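Local coordinates for protein MRG701 (Oryza sativa, PDB 5IN1) that probably binds methylated lysine on histone tails through its chromodomain, as other MRG-family proteins do, in the control of plant transcription, at residues Leu10-Pro15 against Ile62-Glu67; Leu17-Val22 against Leu55-Glu60; Val36-Trp41 against Glu47-Asp52. All coordinates share one frame; numbering follows the deposited sequence.

Contact 1: Leu10-Pro15 against Ile62-Glu67; sequences LAYHGP and IRKQQE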
ATOM      1  N   LEU A  10     -14.829   9.790   6.815  1.00  5.38           N
ATOM      2  CA  LEU A  10     -16.240   9.433   6.930  1.00  5.51           C
ATOM      3  C   LEU A  10     -16.389   7.955   6.591  1.00  4.64           C
ATOM      4  O   LEU A  10     -15.741   7.459   5.663  1.00  6.59           O
ATOM      5  CB  LEU A  10     -17.100  10.297   6.010  1.00  5.77           C
ATOM      6  CG  LEU A  10     -17.078  11.775   6.366  1.00  5.42           C
ATOM      7  CD1 LEU A  10     -17.729  12.611   5.282  1.00  9.71           C
ATOM      8  CD2 LEU A  10     -17.756  12.018   7.707  1.00  7.31           C
ATOM      9  N   ALA A  11     -17.207   7.245   7.350  1.00  4.63           N
ATOM     10  CA  ALA A  11     -17.420   5.811   7.156  1.00  5.05           C
ATOM     11  C   ALA A  11     -18.905   5.491   7.184  1.00  4.95           C
ATOM     12  O   ALA A  11     -19.647   5.944   8.062  1.00  5.01           O
ATOM     13  CB  ALA A  11     -16.701   5.006   8.231  1.00  6.76           C
ATOM     14  N   TYR A  12     -19.347   4.700   6.217  1.00  4.79           N
ATOM     15  CA  TYR A  12     -20.687   4.146   6.261  1.00  4.96           C
ATOM     16  C   TYR A  12     -20.806   3.129   7.385  1.00  6.15           C
ATOM     17  O   TYR A  12     -19.920   2.308   7.599  1.00  8.48           O
ATOM     18  CB  TYR A  12     -21.053   3.493   4.932  1.00  6.20           C
ATOM     19  CG  TYR A  12     -21.419   4.464   3.846  1.00  5.97           C
ATOM     20  CD1 TYR A  12     -22.575   5.211   3.937  1.00  5.21           C
ATOM     21  CD2 TYR A  12     -20.613   4.636   2.720  1.00  6.48           C
ATOM     22  CE1 TYR A  12     -22.942   6.106   2.947  1.00  5.16           C
ATOM     23  CE2 TYR A  12     -20.974   5.525   1.724  1.00  6.88           C
ATOM     24  CZ  TYR A  12     -22.143   6.243   1.837  1.00  6.51           C
ATOM     25  OH  TYR A  12     -22.521   7.148   0.852  1.00 10.64           O
ATOM     26  N   HIS A  13     -21.910   3.190   8.107  1.00  5.86           N
ATOM     27  CA  HIS A  13     -22.277   2.102   8.999  1.00  7.47           C
ATOM     28  C   HIS A  13     -23.772   2.014   8.844  1.00  8.33           C
ATOM     29  O   HIS A  13     -24.509   2.791   9.435  1.00  8.21           O
ATOM     30  CB  HIS A  13     -21.861   2.367  10.444  1.00  9.15           C
ATOM     31  CG  HIS A  13     -21.684   1.123  11.248  1.00  9.97           C
ATOM     32  ND1 HIS A  13     -22.727   0.512  11.907  1.00 17.00           N
ATOM     33  CD2 HIS A  13     -20.589   0.359  11.485  1.00 16.39           C
ATOM     34  CE1 HIS A  13     -22.282  -0.563  12.530  1.00 16.79           C
ATOM     35  NE2 HIS A  13     -20.990  -0.681  12.290  1.00 18.85           N
ATOM     36  N   GLY A  14     -24.232   1.116   7.984  1.00  9.73           N
ATOM     37  CA  GLY A  14     -25.564   1.297   7.452  1.00  8.57           C
ATOM     38  C   GLY A  14     -25.530   2.492   6.520  1.00  6.65           C
ATOM     39  O   GLY A  14     -24.462   2.929   6.105  1.00  7.49           O
ATOM     40  N   PRO A  15     -26.704   3.035   6.184  1.00  5.99           N
ATOM     41  CA  PRO A  15     -26.794   4.016   5.100  1.00  6.57           C
ATOM     42  C   PRO A  15     -26.320   5.423   5.440  1.00  7.97           C
ATOM     43  O   PRO A  15     -26.263   6.249   4.532  1.00 12.34           O
ATOM     44  CB  PRO A  15     -28.289   4.008   4.754  1.00  9.34           C
ATOM     45  CG  PRO A  15     -28.940   3.578   6.026  1.00 10.34           C
ATOM     46  CD  PRO A  15     -28.026   2.584   6.648  1.00  8.45           C
ATOM     47  N   ILE A  62     -18.565  15.701   3.220  1.00  7.01           N
ATOM     48  CA  ILE A  62     -19.307  16.118   4.393  1.00  7.82           C
ATOM     49  C   ILE A  62     -20.699  16.589   3.963  1.00  9.52           C
ATOM     50  O   ILE A  62     -21.698  16.333   4.652  1.00  9.08           O
ATOM     51  CB  ILE A  62     -18.555  17.219   5.174  1.00  7.33           C
ATOM     52  CG1 ILE A  62     -17.287  16.626   5.790  1.00 10.14           C
ATOM     53  CG2 ILE A  62     -19.451  17.798   6.234  1.00 12.37           C
ATOM     54  CD1 ILE A  62     -16.349  17.645   6.388  1.00 13.93           C
ATOM     55  N   ARG A  63     -20.776  17.244   2.807  1.00  8.94           N
ATOM     56  CA  ARG A  63     -22.078  17.633   2.257  1.00 11.46           C
ATOM     57  C   ARG A  63     -22.930  16.391   1.936  1.00  8.86           C
ATOM     58  O   ARG A  63     -24.149  16.424   2.096  1.00  9.93           O
ATOM     59  CB  ARG A  63     -21.908  18.488   0.992  1.00 14.86           C
ATOM     60  CG  ARG A  63     -21.348  19.883   1.203  1.00 19.86           C
ATOM     61  CD  ARG A  63     -22.234  20.733   2.073  1.00 19.29           C
ATOM     62  NE  ARG A  63     -21.640  22.059   2.233  1.00 24.86           N
ATOM     63  CZ  ARG A  63     -22.187  23.193   1.800  1.00 26.15           C
ATOM     64  NH1 ARG A  63     -23.375  23.187   1.207  1.00 24.99           N
ATOM     65  NH2 ARG A  63     -21.547  24.340   1.984  1.00 29.27           N
ATOM     66  N   LYS A  64     -22.292  15.309   1.488  1.00  8.48           N
ATOM     67  CA  LYS A  64     -23.001  14.043   1.278  1.00  8.40           C
ATOM     68  C   LYS A  64     -23.568  13.488   2.586  1.00  7.88           C
ATOM     69  O   LYS A  64     -24.721  13.047   2.638  1.00  7.73           O
ATOM     70  CB  LYS A  64     -22.072  13.019   0.639  1.00  9.02           C
ATOM     71  CG  LYS A  64     -22.690  11.657   0.382  1.00 13.13           C
ATOM     72  CD  LYS A  64     -23.759  11.733  -0.692  1.00 12.43           C
ATOM     73  CE  LYS A  64     -24.291  10.350  -1.064  1.00 17.84           C
ATOM     74  NZ  LYS A  64     -25.427  10.491  -2.028  1.00 21.84           N
ATOM     75  N   GLN A  65     -22.766  13.545   3.649  1.00  5.73           N
ATOM     76  CA  GLN A  65     -23.251  13.154   4.971  1.00  6.40           C
ATOM     77  C   GLN A  65     -24.516  13.938   5.337  1.00  7.18           C
ATOM     78  O   GLN A  65     -25.506  13.359   5.759  1.00  6.68           O
ATOM     79  CB  GLN A  65     -22.171  13.367   6.018  1.00  5.51           C
ATOM     80  CG  GLN A  65     -22.646  13.125   7.445  1.00  5.72           C
ATOM     81  CD  GLN A  65     -21.592  13.556   8.441  1.00  5.53           C
ATOM     82  OE1 GLN A  65     -21.174  14.721   8.444  1.00  6.59           O
ATOM     83  NE2 GLN A  65     -21.140  12.623   9.289  1.00  4.99           N
ATOM     84  N   GLN A  66     -24.471  15.261   5.150  1.00  7.08           N
ATOM     85  CA  GLN A  66     -25.623  16.134   5.393  1.00  7.16           C
ATOM     86  C   GLN A  66     -26.847  15.733   4.560  1.00  7.72           C
ATOM     87  O   GLN A  66     -27.957  15.663   5.090  1.00  7.48           O
ATOM     88  CB  GLN A  66     -25.237  17.598   5.118  1.00  7.44           C
ATOM     89  CG  GLN A  66     -26.404  18.585   4.945  1.00 13.19           C
ATOM     90  CD  GLN A  66     -25.939  20.034   4.842  1.00 12.38           C
ATOM     91  OE1 GLN A  66     -24.760  20.308   4.679  1.00 13.20           O
ATOM     92  NE2 GLN A  66     -26.880  20.969   4.944  1.00 13.05           N
ATOM     93  N   GLU A  67     -26.651  15.514   3.265  1.00  8.20           N
ATOM     94  CA  GLU A  67     -27.760  15.131   2.400  1.00  8.67           C
ATOM     95  C   GLU A  67     -28.416  13.854   2.892  1.00  7.90           C
ATOM     96  O   GLU A  67     -29.638  13.734   2.877  1.00 10.40           O
ATOM     97  CB  GLU A  67     -27.286  14.942   0.955  1.00 10.70           C
ATOM     98  CG  GLU A  67     -28.404  14.604  -0.044  1.00 15.67           C
ATOM     99  CD  GLU A  67     -27.871  14.202  -1.423  1.00 22.82           C
ATOM    100  OE1 GLU A  67     -26.644  14.265  -1.654  1.00 26.50           O
ATOM    101  OE2 GLU A  67     -28.685  13.824  -2.290  1.00 34.06           O
TER

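Contact 2: Leu17-Val22 against Leu55-Glu60; sequences LYEAKV and LKLTDE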
ATOM      1  N   LEU A  17     -23.418   8.244   7.064  1.00  4.94           N
ATOM      2  CA  LEU A  17     -21.986   8.440   7.219  1.00  4.10           C
ATOM      3  C   LEU A  17     -21.618   8.929   8.614  1.00  4.55           C
ATOM      4  O   LEU A  17     -22.218   9.883   9.114  1.00  5.69           O
ATOM      5  CB  LEU A  17     -21.491   9.450   6.186  1.00  4.70           C
ATOM      6  CG  LEU A  17     -21.427   8.906   4.754  1.00  4.90           C
ATOM      7  CD1 LEU A  17     -21.272  10.043   3.762  1.00  6.19           C
ATOM      8  CD2 LEU A  17     -20.277   7.899   4.624  1.00  7.00           C
ATOM      9  N   TYR A  18     -20.591   8.315   9.206  1.00  4.38           N
ATOM     10  CA  TYR A  18     -20.141   8.667  10.559  1.00  3.71           C
ATOM     11  C   TYR A  18     -18.663   9.037  10.531  1.00  4.10           C
ATOM     12  O   TYR A  18     -17.871   8.441   9.781  1.00  4.35           O
ATOM     13  CB  TYR A  18     -20.360   7.500  11.531  1.00  4.64           C
ATOM     14  CG  TYR A  18     -21.801   7.072  11.617  1.00  4.26           C
ATOM     15  CD1 TYR A  18     -22.652   7.603  12.573  1.00  5.32           C
ATOM     16  CD2 TYR A  18     -22.326   6.165  10.701  1.00  4.71           C
ATOM     17  CE1 TYR A  18     -23.985   7.233  12.629  1.00  5.20           C
ATOM     18  CE2 TYR A  18     -23.667   5.798  10.744  1.00  5.44           C
ATOM     19  CZ  TYR A  18     -24.474   6.328  11.710  1.00  4.61           C
ATOM     20  OH  TYR A  18     -25.787   5.942  11.747  1.00  6.45           O
ATOM     21  N   GLU A  19     -18.268  10.013  11.332  1.00  4.18           N
ATOM     22  CA  GLU A  19     -16.850  10.290  11.432  1.00  4.80           C
ATOM     23  C   GLU A  19     -16.147   9.127  12.124  1.00  5.32           C
ATOM     24  O   GLU A  19     -16.653   8.564  13.104  1.00  5.45           O
ATOM     25  CB  GLU A  19     -16.588  11.603  12.171  1.00  4.35           C
ATOM     26  CG  GLU A  19     -15.176  12.101  11.888  1.00  6.13           C
ATOM     27  CD  GLU A  19     -14.884  13.490  12.446  1.00  6.02           C
ATOM     28  OE1 GLU A  19     -15.579  13.942  13.378  1.00  6.24           O
ATOM     29  OE2 GLU A  19     -13.940  14.130  11.915  1.00  8.20           O
ATOM     30  N   ALA A  20     -14.979   8.773  11.601  1.00  5.30           N
ATOM     31  CA  ALA A  20     -14.187   7.673  12.124  1.00  4.53           C
ATOM     32  C   ALA A  20     -12.731   8.050  12.044  1.00  5.66           C
ATOM     33  O   ALA A  20     -12.374   8.994  11.337  1.00  6.21           O
ATOM     34  CB  ALA A  20     -14.449   6.379  11.332  1.00  6.95           C
ATOM     35  N   LYS A  21     -11.884   7.311  12.749  1.00  5.71           N
ATOM     36  CA  LYS A  21     -10.456   7.512  12.613  1.00  7.13           C
ATOM     37  C   LYS A  21      -9.773   6.203  12.235  1.00  6.85           C
ATOM     38  O   LYS A  21     -10.113   5.119  12.729  1.00  6.67           O
ATOM     39  CB  LYS A  21      -9.860   8.081  13.891  1.00 10.95           C
ATOM     40  CG  LYS A  21     -10.003   7.187  15.075  1.00 16.61           C
ATOM     41  CD  LYS A  21      -9.327   7.800  16.288  1.00 23.11           C
ATOM     42  CE  LYS A  21      -9.773   7.112  17.566  1.00 25.29           C
ATOM     43  NZ  LYS A  21     -10.528   8.033  18.460  1.00 26.55           N
ATOM     44  N   VAL A  22      -8.799   6.314  11.347  1.00  6.93           N
ATOM     45  CA  VAL A  22      -8.012   5.163  10.926  1.00  7.09           C
ATOM     46  C   VAL A  22      -6.979   4.821  11.998  1.00  7.47           C
ATOM     47  O   VAL A  22      -6.145   5.656  12.341  1.00  9.70           O
ATOM     48  CB  VAL A  22      -7.312   5.439   9.588  1.00  8.52           C
ATOM     49  CG1 VAL A  22      -6.421   4.251   9.202  1.00  8.15           C
ATOM     50  CG2 VAL A  22      -8.330   5.730   8.514  1.00 11.40           C
ATOM     51  N   LEU A  55     -14.950   7.534   2.945  1.00  6.55           N
ATOM     52  CA  LEU A  55     -14.836   8.746   2.145  1.00  6.08           C
ATOM     53  C   LEU A  55     -13.853   9.690   2.823  1.00  6.57           C
ATOM     54  O   LEU A  55     -13.863   9.838   4.048  1.00  6.75           O
ATOM     55  CB  LEU A  55     -16.202   9.428   1.980  1.00  6.60           C
ATOM     56  CG  LEU A  55     -17.236   8.729   1.087  1.00  7.25           C
ATOM     57  CD1 LEU A  55     -18.573   9.421   1.224  1.00  8.92           C
ATOM     58  CD2 LEU A  55     -16.767   8.758  -0.370  1.00 10.84           C
ATOM     59  N   LYS A  56     -13.021  10.354   2.033  1.00  7.52           N
ATOM     60  CA  LYS A  56     -12.120  11.376   2.559  1.00  7.03           C
ATOM     61  C   LYS A  56     -12.938  12.471   3.248  1.00  5.83           C
ATOM     62  O   LYS A  56     -14.040  12.784   2.810  1.00  6.01           O
ATOM     63  CB  LYS A  56     -11.274  11.966   1.430  1.00  9.39           C
ATOM     64  CG  LYS A  56     -10.126  12.821   1.908  1.00 13.91           C
ATOM     65  CD  LYS A  56      -9.192  13.200   0.782  1.00 21.23           C
ATOM     66  CE  LYS A  56      -8.070  14.091   1.295  1.00 22.65           C
ATOM     67  NZ  LYS A  56      -7.064  14.333   0.223  1.00 30.04           N
ATOM     68  N   LEU A  57     -12.401  13.034   4.332  1.00  6.35           N
ATOM     69  CA  LEU A  57     -13.084  14.110   5.039  1.00  6.89           C
ATOM     70  C   LEU A  57     -12.902  15.418   4.279  1.00 11.38           C
ATOM     71  O   LEU A  57     -12.120  16.281   4.673  1.00 15.35           O
ATOM     72  CB  LEU A  57     -12.560  14.248   6.466  1.00  9.10           C
ATOM     73  CG  LEU A  57     -13.377  15.102   7.436  1.00  8.90           C
ATOM     74  CD1 LEU A  57     -14.743  14.485   7.718  1.00  8.93           C
ATOM     75  CD2 LEU A  57     -12.608  15.260   8.745  1.00 10.56           C
ATOM     76  N   THR A  58     -13.631  15.547   3.185  1.00  8.41           N
ATOM     77  CA  THR A  58     -13.617  16.758   2.372  1.00  8.24           C
ATOM     78  C   THR A  58     -14.952  17.457   2.509  1.00  9.12           C
ATOM     79  O   THR A  58     -15.944  16.837   2.918  1.00  7.60           O
ATOM     80  CB  THR A  58     -13.393  16.451   0.899  1.00  9.66           C
ATOM     81  OG1 THR A  58     -14.485  15.646   0.443  1.00  9.43           O
ATOM     82  CG2 THR A  58     -12.084  15.690   0.697  1.00 11.19           C
ATOM     83  N   ASP A  59     -15.021  18.726   2.115  1.00  9.13           N
ATOM     84  CA  ASP A  59     -16.295  19.420   2.200  1.00 10.06           C
ATOM     85  C   ASP A  59     -17.360  18.737   1.343  1.00  8.80           C
ATOM     86  O   ASP A  59     -18.509  18.623   1.769  1.00 10.34           O
ATOM     87  CB  ASP A  59     -16.156  20.893   1.800  1.00  9.86           C
ATOM     88  CG  ASP A  59     -15.358  21.701   2.812  1.00 18.58           C
ATOM     89  OD1 ASP A  59     -15.244  21.269   3.975  1.00 20.09           O
ATOM     90  OD2 ASP A  59     -14.848  22.778   2.439  1.00 24.80           O
ATOM     91  N   GLU A  60     -16.995  18.245   0.160  1.00  8.66           N
ATOM     92  CA  GLU A  60     -18.003  17.603  -0.680  1.00 10.68           C
ATOM     93  C   GLU A  60     -18.572  16.345  -0.016  1.00  8.23           C
ATOM     94  O   GLU A  60     -19.772  16.112  -0.062  1.00  9.66           O
ATOM     95  CB  GLU A  60     -17.427  17.257  -2.045  1.00 13.51           C
ATOM     96  CG  GLU A  60     -18.459  16.677  -3.012  1.00 16.55           C
ATOM     97  CD  GLU A  60     -18.246  17.164  -4.434  1.00 13.60           C
ATOM     98  OE1 GLU A  60     -17.517  18.158  -4.612  1.00 22.31           O
ATOM     99  OE2 GLU A  60     -18.832  16.586  -5.358  1.00 17.91           O
TER

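Contact 3: Val36-Trp41 against Glu47-Asp52; sequences VHYLGW and EWVTND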
ATOM      1  N   VAL A  36     -10.732   0.836  11.638  1.00  6.07           N
ATOM      2  CA  VAL A  36     -11.271   2.135  12.015  1.00  7.31           C
ATOM      3  C   VAL A  36     -12.014   2.084  13.335  1.00  7.27           C
ATOM      4  O   VAL A  36     -12.566   1.053  13.717  1.00  6.63           O
ATOM      5  CB  VAL A  36     -12.212   2.694  10.917  1.00  7.11           C
ATOM      6  CG1 VAL A  36     -11.441   2.876   9.593  1.00  8.49           C
ATOM      7  CG2 VAL A  36     -13.472   1.817  10.731  1.00  7.75           C
ATOM      8  N   HIS A  37     -11.999   3.224  14.027  1.00  5.70           N
ATOM      9  CA  HIS A  37     -12.808   3.448  15.212  1.00  6.48           C
ATOM     10  C   HIS A  37     -13.845   4.526  14.879  1.00  6.00           C
ATOM     11  O   HIS A  37     -13.476   5.571  14.357  1.00  5.70           O
ATOM     12  CB  HIS A  37     -11.935   3.886  16.400  1.00  8.61           C
ATOM     13  CG  HIS A  37     -12.737   4.356  17.576  1.00  7.22           C
ATOM     14  ND1 HIS A  37     -13.497   3.495  18.331  1.00  8.62           N
ATOM     15  CD2 HIS A  37     -12.940   5.592  18.092  1.00  8.58           C
ATOM     16  CE1 HIS A  37     -14.132   4.175  19.271  1.00  9.50           C
ATOM     17  NE2 HIS A  37     -13.806   5.452  19.152  1.00  8.66           N
ATOM     18  N   TYR A  38     -15.120   4.258  15.162  1.00  5.28           N
ATOM     19  CA  TYR A  38     -16.183   5.216  14.903  1.00  5.64           C
ATOM     20  C   TYR A  38     -16.244   6.181  16.071  1.00  5.43           C
ATOM     21  O   TYR A  38     -16.379   5.742  17.216  1.00  6.67           O
ATOM     22  CB  TYR A  38     -17.523   4.499  14.691  1.00  6.00           C
ATOM     23  CG  TYR A  38     -17.492   3.550  13.503  1.00  7.61           C
ATOM     24  CD1 TYR A  38     -17.912   3.973  12.243  1.00  7.70           C
ATOM     25  CD2 TYR A  38     -17.020   2.243  13.635  1.00  6.83           C
ATOM     26  CE1 TYR A  38     -17.871   3.108  11.146  1.00  9.23           C
ATOM     27  CE2 TYR A  38     -16.991   1.371  12.551  1.00  9.43           C
ATOM     28  CZ  TYR A  38     -17.394   1.820  11.314  1.00 10.23           C
ATOM     29  OH  TYR A  38     -17.350   0.946  10.240  1.00 12.80           O
ATOM     30  N   LEU A  39     -16.111   7.479  15.799  1.00  4.92           N
ATOM     31  CA  LEU A  39     -15.936   8.430  16.905  1.00  6.42           C
ATOM     32  C   LEU A  39     -17.196   8.487  17.765  1.00  7.12           C
ATOM     33  O   LEU A  39     -18.309   8.678  17.254  1.00  6.10           O
ATOM     34  CB  LEU A  39     -15.596   9.830  16.400  1.00  6.12           C
ATOM     35  CG  LEU A  39     -14.351   9.930  15.525  1.00  6.17           C
ATOM     36  CD1 LEU A  39     -13.959  11.381  15.330  1.00  8.47           C
ATOM     37  CD2 LEU A  39     -13.196   9.119  16.116  1.00 10.33           C
ATOM     38  N   GLY A  40     -17.008   8.341  19.078  1.00  7.15           N
ATOM     39  CA  GLY A  40     -18.109   8.346  20.024  1.00  6.49           C
ATOM     40  C   GLY A  40     -18.790   6.998  20.211  1.00  7.80           C
ATOM     41  O   GLY A  40     -19.687   6.881  21.051  1.00  9.75           O
ATOM     42  N   TRP A  41     -18.373   5.987  19.443  1.00  7.28           N
ATOM     43  CA  TRP A  41     -18.968   4.651  19.541  1.00  9.02           C
ATOM     44  C   TRP A  41     -18.121   3.726  20.395  1.00  8.84           C
ATOM     45  O   TRP A  41     -16.954   4.001  20.640  1.00  9.50           O
ATOM     46  CB  TRP A  41     -19.133   4.022  18.157  1.00  8.33           C
ATOM     47  CG  TRP A  41     -20.269   4.539  17.356  1.00 10.33           C
ATOM     48  CD1 TRP A  41     -20.948   5.713  17.543  1.00 16.13           C
ATOM     49  CD2 TRP A  41     -20.886   3.889  16.238  1.00  9.59           C
ATOM     50  NE1 TRP A  41     -21.945   5.831  16.605  1.00 12.43           N
ATOM     51  CE2 TRP A  41     -21.929   4.726  15.794  1.00 15.30           C
ATOM     52  CE3 TRP A  41     -20.674   2.671  15.590  1.00 12.82           C
ATOM     53  CZ2 TRP A  41     -22.738   4.399  14.707  1.00 15.84           C
ATOM     54  CZ3 TRP A  41     -21.482   2.348  14.512  1.00 15.02           C
ATOM     55  CH2 TRP A  41     -22.511   3.209  14.089  1.00 13.76           C
ATOM     56  N   GLU A  47     -13.295  -2.046  13.482  1.00  7.13           N
ATOM     57  CA  GLU A  47     -13.309  -3.118  12.487  1.00  8.47           C
ATOM     58  C   GLU A  47     -12.459  -2.779  11.279  1.00  7.97           C
ATOM     59  O   GLU A  47     -12.158  -1.613  11.020  1.00  7.97           O
ATOM     60  CB  GLU A  47     -14.736  -3.410  12.034  1.00 13.10           C
ATOM     61  CG  GLU A  47     -15.371  -2.238  11.299  1.00 10.36           C
ATOM     62  CD  GLU A  47     -16.789  -2.530  10.839  1.00 16.54           C
ATOM     63  OE1 GLU A  47     -17.513  -1.562  10.531  1.00 12.14           O
ATOM     64  OE2 GLU A  47     -17.188  -3.714  10.811  1.00 19.50           O
ATOM     65  N   TRP A  48     -12.074  -3.816  10.543  1.00  8.39           N
ATOM     66  CA  TRP A  48     -11.422  -3.652   9.258  1.00  6.55           C
ATOM     67  C   TRP A  48     -12.440  -3.344   8.184  1.00  7.37           C
ATOM     68  O   TRP A  48     -13.451  -4.041   8.060  1.00 10.13           O
ATOM     69  CB  TRP A  48     -10.679  -4.922   8.831  1.00  8.31           C
ATOM     70  CG  TRP A  48      -9.466  -5.263   9.610  1.00  8.34           C
ATOM     71  CD1 TRP A  48      -9.329  -6.285  10.508  1.00 13.25           C
ATOM     72  CD2 TRP A  48      -8.193  -4.613   9.549  1.00  8.02           C
ATOM     73  NE1 TRP A  48      -8.060  -6.299  11.015  1.00 12.30           N
ATOM     74  CE2 TRP A  48      -7.340  -5.281  10.443  1.00 11.60           C
ATOM     75  CE3 TRP A  48      -7.694  -3.525   8.819  1.00  8.06           C
ATOM     76  CZ2 TRP A  48      -6.010  -4.895  10.637  1.00 11.83           C
ATOM     77  CZ3 TRP A  48      -6.374  -3.140   9.010  1.00  9.85           C
ATOM     78  CH2 TRP A  48      -5.546  -3.827   9.913  1.00  8.35           C
ATOM     79  N   VAL A  49     -12.174  -2.308   7.398  1.00  6.41           N
ATOM     80  CA  VAL A  49     -12.999  -2.020   6.240  1.00  7.97           C
ATOM     81  C   VAL A  49     -12.155  -1.741   5.009  1.00  7.85           C
ATOM     82  O   VAL A  49     -10.983  -1.345   5.103  1.00  6.93           O
ATOM     83  CB  VAL A  49     -13.921  -0.805   6.498  1.00  7.57           C
ATOM     84  CG1 VAL A  49     -14.825  -1.048   7.715  1.00  9.40           C
ATOM     85  CG2 VAL A  49     -13.095   0.448   6.680  1.00  7.23           C
ATOM     86  N   THR A  50     -12.763  -1.906   3.844  1.00  7.85           N
ATOM     87  CA  THR A  50     -12.087  -1.556   2.611  1.00  7.54           C
ATOM     88  C   THR A  50     -12.563  -0.197   2.095  1.00  6.74           C
ATOM     89  O   THR A  50     -13.424   0.457   2.709  1.00  6.40           O
ATOM     90  CB  THR A  50     -12.273  -2.664   1.561  1.00 10.97           C
ATOM     91  OG1 THR A  50     -13.619  -3.131   1.613  1.00 12.46           O
ATOM     92  CG2 THR A  50     -11.343  -3.826   1.906  1.00 15.48           C
ATOM     93  N   ASN A  51     -11.963   0.250   0.998  1.00  6.04           N
ATOM     94  CA  ASN A  51     -12.129   1.609   0.516  1.00  7.61           C
ATOM     95  C   ASN A  51     -13.575   2.010   0.243  1.00  7.01           C
ATOM     96  O   ASN A  51     -13.971   3.170   0.431  1.00  8.35           O
ATOM     97  CB  ASN A  51     -11.285   1.781  -0.749  1.00 11.54           C
ATOM     98  CG  ASN A  51     -11.353   3.164  -1.305  1.00 16.80           C
ATOM     99  OD1 ASN A  51     -10.824   4.095  -0.711  1.00 19.41           O
ATOM    100  ND2 ASN A  51     -11.989   3.318  -2.466  1.00 19.88           N
ATOM    101  N   ASP A  52     -14.364   1.047  -0.207  1.00  6.27           N
ATOM    102  CA  ASP A  52     -15.762   1.290  -0.537  1.00  7.45           C
ATOM    103  C   ASP A  52     -16.605   1.743   0.661  1.00  6.79           C
ATOM    104  O   ASP A  52     -17.683   2.306   0.471  1.00  8.23           O
ATOM    105  CB  ASP A  52     -16.354   0.019  -1.113  1.00  7.97           C
ATOM    106  CG  ASP A  52     -16.104  -1.155  -0.225  1.00  8.10           C
ATOM    107  OD1 ASP A  52     -14.927  -1.575  -0.083  1.00  7.50           O
ATOM    108  OD2 ASP A  52     -17.070  -1.660   0.371  1.00 11.38           O
TER

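Contact 1: Leu10-Pro15 against Ile62-Glu67
In this chromodomain the C-terminal helix 59-70 packs beside the beta-sheet, and L10 on strand 8-13 makes most of the contact with helix residues 62-67. The leucine splits its two methyls between two helix residues. CD1 of L10 meets the backbone of I62, 3.8 Å from its N, and also touches I62 CG1. CD2 of L10 sits against the amide end of Q65, 3.8 Å from NE2, the two side chains crossing at about a right angle. With CG anti to the carbonyl carbon (chi1 -64°), the isobutyl group of L10 reaches out at the helix. Cutting L10 back to an alanine would probably open a gap beside the N of I62 and deprive the Q65 amide of its apolar neighbour. That amide is not idle, since NE2 of Q65 donates a hydrogen bond to the carbonyl O of L17, on the next strand. Further along, Y12 reaches the helix with the end of its ring, where OH lies 4.1 Å from K64 CE, a loose touch. The strand and helix segments run at 31° to each other, their axes 10.1 Å apart, a distance bridged by side chains without hydrogen bonds. Strand 16-28 flanks the strand on one edge and 54-56 on the other, where L10 pairs with L55; L57 also packs on both L10 and I62.

Contact 2: Leu17-Val22 against Leu55-Glu60
A leucine-leucine contact and a glutamate-leucine contact tie strand 16-28 to the chain that leaves strand 54-56 and enters the C-terminal helix of the chromodomain. These strands are not neighbours in the sheet: strand 8-13 runs between them, and the side chains meet across it. L17 and L55 touch through their methyl ends, L17 CD1 lying 3.8 Å from L55 CD1 and L17 CD2 4.1 Å from that same L55 methyl. The two side chains cross at about a right angle, and L17 also packs on K64 and L68 of the helix. At the other end of the contact E19 holds its CG anti to the backbone N (chi1 -162°) and extends from there, which carries OE2 to within 3.6 Å of L57 CD2. L57 is the centre of an inverse gamma turn, just before the N-cap residue T58, whose OG1 accepts a hydrogen bond from the backbone N of N61, capping the helix. With no hydrogen bond crossing between the segments, the pairing rests on side-chain packing: a leucine pair with L17 buried and, well apart from it, a methyl in van der Waals rather than polar contact with the carboxylate of E19, a side chain that also packs on R8 of strand 8-13.

Contact 3: Val36-Trp41 against Glu47-Asp52
This is a buried beta-hairpin contact, where strand 31-38 pairs antiparallel with the edge strand 47-50 and a tyrosine-glutamate hydrogen bond reinforces the pairing. V36 and E47 form a hydrogen-bonded pair: V36 N donates to E47 O at 2.9 Å, and E47 N returns a bond to V36 O at 3.2 Å. V49 carries the backbone pairing on to Y34; the short strand segments meet at 107°, a strong bend. E47 places its CG between the backbone N and the carbonyl carbon (chi1 65°), and its extended chain brings the carboxylate to the Y38 ring edge. There Y38 OH donates to the anti lone pair of E47 OE1 at 2.5 Å, a short bond, with ring and carboxylate planes 62° apart. R53 forms a salt bridge to the same oxygen, and two partners gripping OE1 are likely to hold the carboxylate's rotation. Such a strongly bent sheet fits the SH3-like chromodomain fold of the MRG family. H13, Y38 and W41, with Y18 and W45 nearby, are consistent with the aromatic cage that in related chromodomains holds methyl-lysine: H13 meets Y38 and W41 edge-to-face, and W41 lays one face over Y38 CB, 3.4 Å above the indole plane. W41 ends the type II turn that begins at Y38. V36 CG1 meets V49 CG2 at 4.1 Å, the two valines crossing at about a right angle. The other V49 methyl, CG1, lies 4.1 Å from Y38 OH.

In the fold
All three contacts draw on one antiparallel sheet, ordered 47-50, 31-38, 16-28, 8-13, 54-56. Contact 3 is nested along the chain within the loop closed by contact 2, which in turn lies within that closed by contact 1. The centres of contacts 1 and 2 are about 8 Å apart, and both use helix 59-70; contact 3 lies about 10 Å from contact 2 and 13 Å from contact 1. Backbone pairing joins them: A11 with Y18, L10 with L55, K21 with H37. H13, on the same strand as L10 and Y12 but not touching the helix segment, packs against Y38 and W41 of contact 3. The helix thus packs beside one part of the sheet, while the aromatic cluster at contact 3 probably forms the methyl-lysine cage.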